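Local coordinates for extracellular solute-binding protein, family 1 (Bifidobacterium longum subsp. infantis, PDB 6FTH), which probably captures human milk oligosaccharides outside the cell as the solute-binding partner of an ABC transporter, at residues K27-V32 with D57-E61; L78-I83 with F99-F103; I197-R202 with C279-Q283; I222-K228 with V328-A334; L371-L377 with V388-Y393. Residues are numbered along the deposited sequence.

Interaction 1: residues K27-V32 with D57-E61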
# COMPACT_ATOMS: atom_id res chain seq x y z
N LYS A 27 36.81 3.99 16.58
CA LYS A 27 35.51 4.46 16.10
C LYS A 27 34.38 3.62 16.70
O LYS A 27 34.53 2.41 16.86
CB LYS A 27 35.44 4.38 14.58
CG LYS A 27 36.29 5.42 13.88
CD LYS A 27 35.88 5.58 12.43
CE LYS A 27 36.73 6.63 11.74
NZ LYS A 27 36.08 7.08 10.48
N PRO A 28 33.26 4.24 17.06
CA PRO A 28 32.16 3.46 17.63
C PRO A 28 31.58 2.52 16.59
O PRO A 28 31.45 2.86 15.41
CB PRO A 28 31.13 4.53 18.04
CG PRO A 28 31.47 5.73 17.21
CD PRO A 28 32.95 5.68 17.01
N ILE A 29 31.24 1.31 17.05
CA ILE A 29 30.64 0.30 16.19
C ILE A 29 29.13 0.33 16.37
O ILE A 29 28.61 0.47 17.49
CB ILE A 29 31.20 -1.11 16.48
CG1 ILE A 29 32.71 -1.13 16.25
CG2 ILE A 29 30.55 -2.13 15.56
CD1 ILE A 29 33.36 -2.44 16.68
N VAL A 30 28.42 0.26 15.25
CA VAL A 30 26.96 0.23 15.22
C VAL A 30 26.58 -0.92 14.32
O VAL A 30 26.94 -0.93 13.14
CB VAL A 30 26.38 1.55 14.66
CG1 VAL A 30 24.85 1.48 14.61
CG2 VAL A 30 26.85 2.75 15.48
N SER A 31 25.88 -1.91 14.87
CA SER A 31 25.33 -2.97 14.04
C SER A 31 24.00 -2.51 13.45
O SER A 31 23.20 -1.87 14.13
CB SER A 31 25.12 -4.26 14.84
OG SER A 31 24.36 -4.03 16.03
N VAL A 32 23.81 -2.78 12.16
CA VAL A 32 22.64 -2.32 11.43
C VAL A 32 22.02 -3.49 10.67
O VAL A 32 22.59 -3.97 9.68
CB VAL A 32 22.97 -1.17 10.47
CG1 VAL A 32 21.69 -0.66 9.82
CG2 VAL A 32 23.67 -0.04 11.19
N ASP A 57 31.49 8.77 10.94
CA ASP A 57 32.68 8.59 11.77
C ASP A 57 32.50 7.40 12.71
O ASP A 57 32.85 7.44 13.88
CB ASP A 57 33.00 9.86 12.56
CG ASP A 57 34.47 9.99 12.90
OD1 ASP A 57 35.29 9.25 12.31
OD2 ASP A 57 34.80 10.83 13.75
N CYS A 58 31.91 6.32 12.18
CA CYS A 58 31.68 5.12 12.96
C CYS A 58 31.97 3.92 12.06
O CYS A 58 32.24 4.06 10.87
CB CYS A 58 30.25 5.06 13.50
SG CYS A 58 28.99 4.75 12.25
N LYS A 59 31.94 2.74 12.66
CA LYS A 59 32.05 1.51 11.90
C LYS A 59 30.67 0.87 11.87
O LYS A 59 30.09 0.61 12.92
CB LYS A 59 33.05 0.56 12.56
CG LYS A 59 33.10 -0.82 11.91
CD LYS A 59 33.62 -0.74 10.49
CE LYS A 59 33.39 -2.05 9.75
NZ LYS A 59 33.35 -3.20 10.69
N ILE A 60 30.15 0.64 10.66
CA ILE A 60 28.85 0.01 10.47
C ILE A 60 29.06 -1.47 10.17
O ILE A 60 29.75 -1.84 9.22
CB ILE A 60 28.04 0.68 9.36
CG1 ILE A 60 27.76 2.14 9.72
CG2 ILE A 60 26.74 -0.09 9.13
CD1 ILE A 60 27.11 2.94 8.60
N GLU A 61 28.44 -2.31 10.98
CA GLU A 61 28.40 -3.75 10.72
C GLU A 61 27.03 -4.06 10.13
O GLU A 61 26.05 -4.21 10.86
CB GLU A 61 28.66 -4.51 12.01
CG GLU A 61 30.05 -4.24 12.56
CD GLU A 61 30.46 -5.20 13.67
OE1 GLU A 61 29.57 -5.88 14.24
OE2 GLU A 61 31.67 -5.28 13.96
O HOH W 1 33.93 5.71 9.45
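This is a parallel pairing of two neighbouring strands, joined through helix 47-56 in a beta-alpha-beta unit that forms one margin of a four-stranded mixed sheet. Strand 59-66 is the outermost strand and 29-36 lies next to it; the axes of 29-32 and 59-61 approach to 4.7 Å at 28°. The backbone bonds alternate as parallel strands require. K59 N donates to P28 O (2.8 Å), V30 N to K59 O (2.9 Å), E61 N to V30 O (3.0 Å) and V32 N to E61 O (3.0 Å), all nearly straight, while I29 CA adds a CH...O contact to K59 O at 3.3 Å. Register pairs I29 with K59, V30 with I60 and S31 with E61. I29, S31, K59 and E61 share one face, where I29 CG2 lies 3.6 Å from E61 CD and S31 OG turns to the backbone of D85. V30 and I60 occupy the opposite face; V32 CG2 meets I60 CG2 at 3.7 Å, and V30 and V32 also pack on helix 350-360. D57, with positive phi, ends helix 47-56 in a Schellman motif and lets the chain swing into the strand. Here K27 NZ forms a salt bridge to D57 OD1 at 2.9 Å, weak as a hydrogen bond, and a water links K27 NZ (2.7 Å) to C58 O (2.8 Å).

Interaction 2: residues L78-I83 with F99-F103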
# COMPACT_ATOMS: atom_id res chain seq x y z
N LEU A 78 12.27 -11.00 18.25
CA LEU A 78 11.72 -10.19 19.33
C LEU A 78 11.64 -10.97 20.64
O LEU A 78 12.02 -10.47 21.70
CB LEU A 78 10.33 -9.67 18.93
CG LEU A 78 10.34 -8.58 17.86
CD1 LEU A 78 8.98 -8.46 17.19
CD2 LEU A 78 10.78 -7.26 18.46
N ALA A 79 11.13 -12.21 20.58
CA ALA A 79 10.99 -13.01 21.79
C ALA A 79 12.33 -13.22 22.48
O ALA A 79 12.41 -13.23 23.71
CB ALA A 79 10.37 -14.36 21.45
N ALA A 80 13.40 -13.37 21.70
CA ALA A 80 14.74 -13.57 22.25
C ALA A 80 15.43 -12.27 22.63
O ALA A 80 16.46 -12.31 23.30
CB ALA A 80 15.61 -14.28 21.23
N GLY A 81 14.91 -11.12 22.19
CA GLY A 81 15.59 -9.86 22.43
C GLY A 81 16.91 -9.71 21.71
O GLY A 81 17.72 -8.87 22.11
N LYS A 82 17.15 -10.47 20.65
CA LYS A 82 18.42 -10.37 19.93
C LYS A 82 18.27 -9.39 18.78
O LYS A 82 18.10 -9.76 17.61
CB LYS A 82 18.92 -11.74 19.46
CG LYS A 82 18.02 -12.51 18.50
CD LYS A 82 18.78 -13.72 17.92
CE LYS A 82 17.92 -14.57 16.99
NZ LYS A 82 16.82 -15.29 17.71
N ILE A 83 18.34 -8.11 19.10
CA ILE A 83 18.12 -7.07 18.11
C ILE A 83 19.41 -6.31 17.85
O ILE A 83 20.23 -6.10 18.75
CB ILE A 83 16.95 -6.14 18.49
CG1 ILE A 83 17.28 -5.28 19.69
CG2 ILE A 83 15.67 -6.97 18.77
CD1 ILE A 83 16.27 -4.17 19.90
N PHE A 99 6.83 -5.20 22.69
CA PHE A 99 8.12 -5.44 23.35
C PHE A 99 8.77 -4.10 23.67
O PHE A 99 9.85 -3.78 23.19
CB PHE A 99 9.04 -6.27 22.45
CG PHE A 99 8.49 -7.61 22.08
CD1 PHE A 99 7.66 -7.75 20.99
CD2 PHE A 99 8.84 -8.74 22.80
CE1 PHE A 99 7.15 -8.99 20.64
CE2 PHE A 99 8.34 -9.98 22.44
CZ PHE A 99 7.49 -10.10 21.37
N PRO A 100 8.12 -3.29 24.52
CA PRO A 100 8.52 -1.88 24.61
C PRO A 100 9.93 -1.67 25.15
O PRO A 100 10.66 -0.81 24.62
CB PRO A 100 7.47 -1.29 25.56
CG PRO A 100 7.11 -2.45 26.45
CD PRO A 100 7.16 -3.67 25.56
N GLY A 101 10.33 -2.41 26.18
CA GLY A 101 11.65 -2.22 26.78
C GLY A 101 12.80 -2.54 25.86
O GLY A 101 13.95 -2.24 26.21
N LEU A 102 12.53 -3.12 24.70
CA LEU A 102 13.57 -3.48 23.74
C LEU A 102 14.07 -2.28 22.95
O LEU A 102 15.18 -2.33 22.41
CB LEU A 102 13.01 -4.51 22.76
CG LEU A 102 13.71 -5.85 22.54
CD1 LEU A 102 14.18 -6.48 23.87
CD2 LEU A 102 12.75 -6.78 21.81
N PHE A 103 13.28 -1.20 22.85
CA PHE A 103 13.54 -0.14 21.89
C PHE A 103 13.62 1.23 22.55
O PHE A 103 12.86 1.55 23.47
CB PHE A 103 12.45 -0.12 20.80
CG PHE A 103 12.43 -1.36 19.96
CD1 PHE A 103 13.42 -1.58 19.02
CD2 PHE A 103 11.45 -2.32 20.13
CE1 PHE A 103 13.43 -2.73 18.24
CE2 PHE A 103 11.45 -3.46 19.35
CZ PHE A 103 12.45 -3.67 18.40
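A leucine methylene lying over an aromatic face is the striking element: L78 CB stands 3.7 Å from the centroid of the F99 ring and only 13° off its normal, a CH-pi contact. The side chains otherwise meet through apolar groups, though the closest pair is I83 CD1 on the carbonyl L102 O, 3.3 Å. L78 CD2 touches L102 CD2 at 3.9 Å and reaches the edge of the F103 ring, 4.0 Å from CE2. Helix 67-80, which ends here, is the link of a beta-alpha-beta crossover from strand 59-66 to the parallel strand 86-88. G81, phi 67°, closes the helix in a Schellman motif, and an inverse gamma turn centred on K82 follows, leaving I83 directed at the other segment. Its CD1 packs 4.0 Å from L102 CG and 3.6 Å from F103 CE1. Opposite, the 3-10 turn 100-102 presents L102 to this helix end; its CD1 also lies 3.9 Å from G81 CA. S345 hydrogen-bonds to G101 O, and F91 meets the F103 ring.

Interaction 3: residues I197-R202 with C279-Q283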
# COMPACT_ATOMS: atom_id res chain seq x y z
N ILE A 197 -11.31 -11.19 -21.89
CA ILE A 197 -11.76 -11.26 -20.50
C ILE A 197 -12.34 -9.89 -20.18
O ILE A 197 -11.57 -8.93 -20.01
CB ILE A 197 -10.58 -11.59 -19.57
CG1 ILE A 197 -9.95 -12.94 -19.94
CG2 ILE A 197 -11.06 -11.61 -18.12
CD1 ILE A 197 -8.60 -13.23 -19.25
N PRO A 198 -13.67 -9.73 -20.13
CA PRO A 198 -14.20 -8.37 -19.99
C PRO A 198 -13.69 -7.66 -18.75
O PRO A 198 -13.22 -6.52 -18.85
CB PRO A 198 -15.71 -8.60 -19.99
CG PRO A 198 -15.87 -9.85 -20.81
CD PRO A 198 -14.74 -10.70 -20.39
N MET A 199 -13.78 -8.31 -17.59
CA MET A 199 -13.25 -7.79 -16.34
C MET A 199 -12.53 -8.93 -15.63
O MET A 199 -13.06 -10.05 -15.57
CB MET A 199 -14.39 -7.25 -15.47
CG MET A 199 -13.92 -6.71 -14.15
SD MET A 199 -15.24 -5.80 -13.31
CE MET A 199 -14.35 -5.11 -11.88
N ASN A 200 -11.32 -8.66 -15.13
CA ASN A 200 -10.54 -9.62 -14.37
C ASN A 200 -10.34 -9.10 -12.95
O ASN A 200 -9.99 -7.93 -12.76
CB ASN A 200 -9.21 -9.91 -15.03
CG ASN A 200 -8.77 -11.34 -14.82
OD1 ASN A 200 -9.41 -12.10 -14.09
ND2 ASN A 200 -7.67 -11.71 -15.42
N ILE A 201 -10.57 -9.98 -11.97
CA ILE A 201 -10.40 -9.64 -10.57
C ILE A 201 -9.51 -10.68 -9.91
O ILE A 201 -9.46 -11.84 -10.33
CB ILE A 201 -11.77 -9.52 -9.84
CG1 ILE A 201 -12.61 -10.79 -10.01
CG2 ILE A 201 -12.54 -8.30 -10.32
CD1 ILE A 201 -13.81 -10.89 -9.05
N ARG A 202 -8.80 -10.25 -8.87
CA ARG A 202 -7.96 -11.10 -8.05
C ARG A 202 -8.79 -11.97 -7.13
O ARG A 202 -9.89 -11.60 -6.70
CB ARG A 202 -7.10 -10.24 -7.13
CG ARG A 202 -5.91 -9.57 -7.82
CD ARG A 202 -5.04 -8.81 -6.81
NE ARG A 202 -3.65 -8.73 -7.27
CZ ARG A 202 -2.62 -8.35 -6.52
NH1 ARG A 202 -2.79 -7.97 -5.26
NH2 ARG A 202 -1.40 -8.35 -7.05
N CYS A 279 -3.23 -13.99 -12.67
CA CYS A 279 -4.15 -12.91 -13.01
C CYS A 279 -3.40 -11.78 -13.70
O CYS A 279 -3.86 -11.25 -14.72
CB CYS A 279 -4.86 -12.45 -11.73
SG CYS A 279 -6.17 -11.20 -11.96
N ASP A 280 -2.22 -11.42 -13.18
CA ASP A 280 -1.39 -10.42 -13.83
C ASP A 280 -1.00 -10.85 -15.24
O ASP A 280 -0.95 -10.03 -16.16
CB ASP A 280 -0.12 -10.18 -13.02
CG ASP A 280 -0.36 -9.35 -11.78
OD1 ASP A 280 -1.44 -8.73 -11.67
OD2 ASP A 280 0.55 -9.32 -10.93
N THR A 281 -0.69 -12.14 -15.42
CA THR A 281 -0.27 -12.63 -16.73
C THR A 281 -1.39 -12.48 -17.75
O THR A 281 -1.12 -12.19 -18.92
CB THR A 281 0.21 -14.07 -16.60
OG1 THR A 281 1.37 -14.09 -15.76
CG2 THR A 281 0.57 -14.68 -17.96
N ASP A 282 -2.64 -12.64 -17.32
CA ASP A 282 -3.77 -12.40 -18.22
C ASP A 282 -3.69 -10.99 -18.79
O ASP A 282 -3.82 -10.79 -20.01
CB ASP A 282 -5.09 -12.54 -17.46
CG ASP A 282 -5.44 -13.98 -17.10
OD1 ASP A 282 -5.01 -14.93 -17.79
OD2 ASP A 282 -6.21 -14.16 -16.13
N GLN A 283 -3.52 -9.99 -17.93
CA GLN A 283 -3.56 -8.61 -18.40
C GLN A 283 -2.37 -8.28 -19.31
O GLN A 283 -2.50 -7.50 -20.26
CB GLN A 283 -3.61 -7.66 -17.21
CG GLN A 283 -5.01 -7.40 -16.62
CD GLN A 283 -5.58 -8.59 -15.90
OE1 GLN A 283 -6.26 -9.43 -16.51
NE2 GLN A 283 -5.31 -8.68 -14.61
O HOH W 2 -3.01 -9.76 -9.79
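C279 is the first residue of this part of helix 276-284 to meet the strand end, and its SG lies against the polar backbone and amide of the other segment, 3.7 Å from I201 O, 3.8 Å from N200 ND2 and 4.2 Å from R202 N. One residue on, D280 faces R202. The charges are too far apart for a salt bridge, R202 NH2 to D280 OD2 being 4.4 Å, so a water mediates, accepting from R202 NE (2.8 Å) and donating to D280 OD1 (2.7 Å). The guanidinium also makes a cation-pi contact with F276, a turn earlier in the same helix. The helix leads into strand 292-297, next to which strand 197-199 runs parallel at the margin of a four-stranded mixed sheet. This sheet probably belongs to one of the two lobes of a type 2 periplasmic-binding-protein fold, and the helix packs beside this outer strand. D282 takes a hydrogen bond on OD2 from N200 ND2 at 2.9 Å; I197 CD1 lies 3.9 Å from D282 CG, and K274 holds the same carboxylate in a salt bridge. Q283 receives a second bond from that amide: N200 ND2 to Q283 OE1 is also 2.9 Å, so one side-chain nitrogen ties the strand end to consecutive helix residues, with T292 a further partner of Q283 OE1.

Interaction 4: residues I222-K228 with V328-A334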
# COMPACT_ATOMS: atom_id res chain seq x y z
N ILE A 222 -18.82 4.00 0.29
CA ILE A 222 -17.93 3.61 1.39
C ILE A 222 -16.49 3.78 0.91
O ILE A 222 -16.09 3.17 -0.08
CB ILE A 222 -18.20 2.18 1.88
CG1 ILE A 222 -19.56 2.11 2.58
CG2 ILE A 222 -17.08 1.69 2.82
CD1 ILE A 222 -19.99 0.69 2.95
N VAL A 223 -15.73 4.62 1.62
CA VAL A 223 -14.34 4.89 1.24
C VAL A 223 -13.46 3.74 1.70
O VAL A 223 -13.38 3.44 2.90
CB VAL A 223 -13.84 6.21 1.87
CG1 VAL A 223 -12.42 6.50 1.39
CG2 VAL A 223 -14.75 7.34 1.54
N THR A 224 -12.78 3.09 0.76
CA THR A 224 -11.81 2.06 1.12
C THR A 224 -10.42 2.66 1.36
O THR A 224 -10.13 3.81 0.99
CB THR A 224 -11.72 0.96 0.05
OG1 THR A 224 -11.21 1.50 -1.17
CG2 THR A 224 -13.07 0.32 -0.25
N GLY A 225 -9.58 1.88 2.02
CA GLY A 225 -8.21 2.29 2.29
C GLY A 225 -7.28 1.10 2.24
O GLY A 225 -6.66 0.71 3.23
N PHE A 226 -7.17 0.52 1.05
CA PHE A 226 -6.57 -0.80 0.92
C PHE A 226 -5.04 -0.80 0.83
O PHE A 226 -4.45 -1.88 0.74
CB PHE A 226 -7.21 -1.59 -0.23
CG PHE A 226 -8.65 -2.02 0.01
CD1 PHE A 226 -9.21 -2.07 1.28
CD2 PHE A 226 -9.45 -2.38 -1.06
CE1 PHE A 226 -10.53 -2.48 1.45
CE2 PHE A 226 -10.76 -2.76 -0.89
CZ PHE A 226 -11.30 -2.83 0.38
N ASN A 227 -4.35 0.35 0.88
CA ASN A 227 -2.89 0.30 0.96
C ASN A 227 -2.45 -0.29 2.30
O ASN A 227 -1.46 -1.03 2.37
CB ASN A 227 -2.25 1.67 0.80
CG ASN A 227 -2.19 2.19 -0.64
OD1 ASN A 227 -2.95 1.79 -1.53
ND2 ASN A 227 -1.27 3.14 -0.86
N LYS A 228 -3.15 0.05 3.38
CA LYS A 228 -2.72 -0.25 4.75
C LYS A 228 -3.78 0.26 5.74
O LYS A 228 -4.57 1.16 5.43
CB LYS A 228 -1.37 0.39 5.09
CG LYS A 228 -1.27 1.89 4.84
CD LYS A 228 0.15 2.42 5.14
CE LYS A 228 0.28 3.93 4.96
NZ LYS A 228 0.26 4.37 3.53
N VAL A 328 -17.26 7.65 -4.19
CA VAL A 328 -15.94 7.98 -3.66
C VAL A 328 -14.90 7.12 -4.37
O VAL A 328 -15.24 6.35 -5.26
CB VAL A 328 -15.87 7.82 -2.13
CG1 VAL A 328 -16.86 8.82 -1.49
CG2 VAL A 328 -16.17 6.36 -1.67
N TRP A 329 -13.63 7.28 -4.00
CA TRP A 329 -12.59 6.37 -4.41
C TRP A 329 -11.67 6.16 -3.21
O TRP A 329 -11.70 6.92 -2.24
CB TRP A 329 -11.85 6.82 -5.69
CG TRP A 329 -10.87 5.81 -6.15
CD1 TRP A 329 -9.50 5.94 -6.18
CD2 TRP A 329 -11.16 4.48 -6.61
NE1 TRP A 329 -8.93 4.77 -6.61
CE2 TRP A 329 -9.92 3.86 -6.89
CE3 TRP A 329 -12.34 3.75 -6.77
CZ2 TRP A 329 -9.84 2.56 -7.33
CZ3 TRP A 329 -12.25 2.45 -7.22
CH2 TRP A 329 -11.02 1.87 -7.48
N ASP A 330 -10.87 5.10 -3.28
CA ASP A 330 -9.97 4.70 -2.19
C ASP A 330 -9.16 5.89 -1.70
O ASP A 330 -8.59 6.64 -2.49
CB ASP A 330 -9.05 3.59 -2.73
CG ASP A 330 -8.14 3.01 -1.68
OD1 ASP A 330 -7.08 3.63 -1.40
OD2 ASP A 330 -8.50 1.91 -1.16
N GLY A 331 -9.08 6.02 -0.38
CA GLY A 331 -8.46 7.17 0.24
C GLY A 331 -7.04 6.97 0.71
O GLY A 331 -6.54 7.79 1.48
N SER A 332 -6.39 5.89 0.30
CA SER A 332 -5.05 5.62 0.78
C SER A 332 -4.04 6.61 0.22
O SER A 332 -4.29 7.40 -0.70
CB SER A 332 -4.59 4.23 0.32
OG SER A 332 -5.47 3.17 0.67
N SER A 333 -2.84 6.51 0.78
CA SER A 333 -1.65 7.22 0.37
C SER A 333 -0.51 6.23 0.23
O SER A 333 -0.31 5.39 1.11
CB SER A 333 -1.27 8.27 1.42
OG SER A 333 0.07 8.72 1.21
N ALA A 334 0.21 6.32 -0.88
CA ALA A 334 1.37 5.48 -1.11
C ALA A 334 2.66 6.11 -0.60
O ALA A 334 3.75 5.59 -0.89
CB ALA A 334 1.51 5.19 -2.60
O HOH W 3 -2.60 4.80 3.13
O HOH W 4 -4.45 2.88 3.30
O HOH W 5 1.11 7.06 3.37
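Two irregular segments run side by side in the same sense, their end-to-end directions 7° apart. T224 and D330 come within 4.6 Å at CA, G331 N donates to T224 O at 2.8 Å, and D330 CA adds a CH...O contact to T224 O at 3.3 Å. Beyond this point 222-228 folds into a type I turn, G225 to K228. D330 is the central side chain: OD2 accepts from T224 OG1 (2.7 Å) and F226 N (2.9 Å), while OD1 takes S332 N (2.9 Å), an Asx turn, and S332 OG (2.7 Å). The 328-334 segment lies on the connection from strand 311-313 of one mixed sheet to strand 339-343 of the other, consistent with an interlobe crossing in a periplasmic-binding-protein fold. S332 OG in turn receives N227 N at 3.0 Å, and N227 OD1 turns to Q153 and G152. At the start V223 CG2 meets V328 CG2 at 3.6 Å; at the end a water bridges K228 NZ and S333 N, 2.9 Å from each.

Interaction 5: residues L371-L377 with V388-Y393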
# COMPACT_ATOMS: atom_id res chain seq x y z
N LEU A 371 17.24 6.39 -4.97
CA LEU A 371 17.59 6.35 -6.39
C LEU A 371 18.98 5.80 -6.67
O LEU A 371 19.37 5.73 -7.85
CB LEU A 371 17.50 7.77 -6.97
CG LEU A 371 16.13 8.44 -6.82
CD1 LEU A 371 16.17 9.89 -7.30
CD2 LEU A 371 15.07 7.66 -7.54
N GLY A 372 19.74 5.44 -5.65
CA GLY A 372 21.10 4.97 -5.81
C GLY A 372 22.12 6.10 -5.72
O GLY A 372 21.80 7.28 -5.68
N SER A 373 23.39 5.70 -5.69
CA SER A 373 24.48 6.65 -5.48
C SER A 373 24.53 7.70 -6.58
O SER A 373 24.28 7.41 -7.76
CB SER A 373 25.80 5.89 -5.46
OG SER A 373 25.80 4.87 -4.47
N PHE A 374 24.88 8.93 -6.19
CA PHE A 374 25.14 9.99 -7.16
C PHE A 374 26.22 9.54 -8.14
O PHE A 374 27.23 8.94 -7.76
CB PHE A 374 25.60 11.25 -6.43
CG PHE A 374 24.53 11.90 -5.59
CD1 PHE A 374 23.23 12.02 -6.05
CD2 PHE A 374 24.84 12.39 -4.33
CE1 PHE A 374 22.27 12.63 -5.27
CE2 PHE A 374 23.89 12.98 -3.54
CZ PHE A 374 22.60 13.11 -4.00
N GLY A 375 26.00 9.82 -9.42
CA GLY A 375 26.91 9.42 -10.47
C GLY A 375 26.73 8.02 -10.99
O GLY A 375 27.36 7.66 -12.00
N ASN A 376 25.90 7.21 -10.34
CA ASN A 376 25.60 5.88 -10.86
C ASN A 376 24.33 5.99 -11.69
O ASN A 376 24.41 6.08 -12.92
CB ASN A 376 25.51 4.89 -9.69
CG ASN A 376 25.30 3.46 -10.15
OD1 ASN A 376 24.78 3.22 -11.24
ND2 ASN A 376 25.67 2.51 -9.29
N LEU A 377 23.16 6.04 -11.04
CA LEU A 377 21.90 6.20 -11.74
C LEU A 377 21.35 7.61 -11.68
O LEU A 377 20.43 7.93 -12.43
CB LEU A 377 20.81 5.30 -11.12
CG LEU A 377 21.11 3.83 -11.00
CD1 LEU A 377 19.88 3.12 -10.43
CD2 LEU A 377 21.48 3.27 -12.36
N VAL A 388 17.40 11.03 -13.06
CA VAL A 388 17.65 9.60 -13.13
C VAL A 388 17.92 9.21 -14.58
O VAL A 388 17.20 9.62 -15.51
CB VAL A 388 16.45 8.82 -12.58
CG1 VAL A 388 16.67 7.29 -12.70
CG2 VAL A 388 16.17 9.21 -11.14
N ASP A 389 18.94 8.38 -14.78
CA ASP A 389 19.16 7.72 -16.07
C ASP A 389 18.18 6.55 -16.11
O ASP A 389 18.40 5.51 -15.50
CB ASP A 389 20.60 7.24 -16.15
CG ASP A 389 20.96 6.65 -17.50
OD1 ASP A 389 20.07 6.08 -18.16
OD2 ASP A 389 22.15 6.75 -17.88
N GLU A 390 17.06 6.75 -16.81
CA GLU A 390 15.94 5.81 -16.73
C GLU A 390 16.30 4.43 -17.25
O GLU A 390 15.94 3.42 -16.63
CB GLU A 390 14.75 6.38 -17.50
CG GLU A 390 14.19 7.65 -16.88
CD GLU A 390 13.21 8.36 -17.76
OE1 GLU A 390 12.52 7.69 -18.56
OE2 GLU A 390 13.13 9.60 -17.64
N ASP A 391 17.00 4.36 -18.39
CA ASP A 391 17.34 3.05 -18.94
C ASP A 391 18.33 2.32 -18.05
O ASP A 391 18.27 1.10 -17.90
CB ASP A 391 17.90 3.20 -20.34
CG ASP A 391 16.87 3.66 -21.34
OD1 ASP A 391 15.65 3.53 -21.04
OD2 ASP A 391 17.26 4.13 -22.42
N LYS A 392 19.26 3.06 -17.46
CA LYS A 392 20.25 2.45 -16.58
C LYS A 392 19.60 1.94 -15.30
O LYS A 392 19.96 0.88 -14.78
CB LYS A 392 21.34 3.46 -16.26
CG LYS A 392 22.58 2.84 -15.61
CD LYS A 392 23.71 3.86 -15.51
CE LYS A 392 24.92 3.31 -14.76
NZ LYS A 392 25.96 4.38 -14.53
N TYR A 393 18.63 2.69 -14.79
CA TYR A 393 17.88 2.28 -13.61
C TYR A 393 17.16 0.95 -13.86
O TYR A 393 17.26 0.02 -13.05
CB TYR A 393 16.89 3.40 -13.27
CG TYR A 393 15.99 3.21 -12.08
CD1 TYR A 393 14.99 2.26 -12.08
CD2 TYR A 393 16.12 4.03 -10.96
CE1 TYR A 393 14.16 2.10 -10.99
CE2 TYR A 393 15.29 3.89 -9.87
CZ TYR A 393 14.32 2.92 -9.90
OH TYR A 393 13.48 2.74 -8.82
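Two hydrogen bonds fasten the segments together. D389 N donates to L377 O at 2.8 Å with a nearly straight geometry, reinforced by a CH...O contact from V388 CA to L377 O at 3.3 Å. Farther out, the extended K392 side chain carries its NZ to N376 O, also at 2.8 Å, so an ammonium group serves a carbonyl of the loop. Apolar contacts fill the space between. L377 is the principal residue: its CD2 rests 3.5 Å from K392 CG and its CD1 lies 3.9 Å from Y393 CD2. L371 CD1 reaches V388 CG2 at 3.9 Å, and both of those residues also pack on I419 of strand 418-420; the Y393 ring meets F402 edge-to-face. Within 388-393 a capping bond starts the helix: D389 sits at the N-cap of helix 390-398, and its OD1 accepts from K392 N at 3.2 Å. The backbone of 371-377 gets round its bends through positive phi at G372 and G375. Since strand 378-382 turns straight back into strand 385-388, the L377-D389 bond closes the open end of a beta hairpin, the next helix beginning right behind it.

Overall arrangement
Interactions 1 and 2 follow each other in one lobe: strand 59-66 of interaction 1 runs into helix 67-80 of interaction 2, their centres 20 Å and nearest atoms about 5 Å apart, without contact. Interaction 3 lies on the opposite side of the chain's centre, its centre 49 Å from that of interaction 1, beside the second mixed sheet. Interaction 4, about 9 Å from the chain's centre, alternates in sequence with interaction 3, nearest atoms about 9 Å apart. Interaction 5's centre is 27 Å from that of interaction 1 and 32 Å from that of interaction 4. Interaction 4, the most central, is probably nearest the interlobe sugar cleft, but no contact here is established as part of that site.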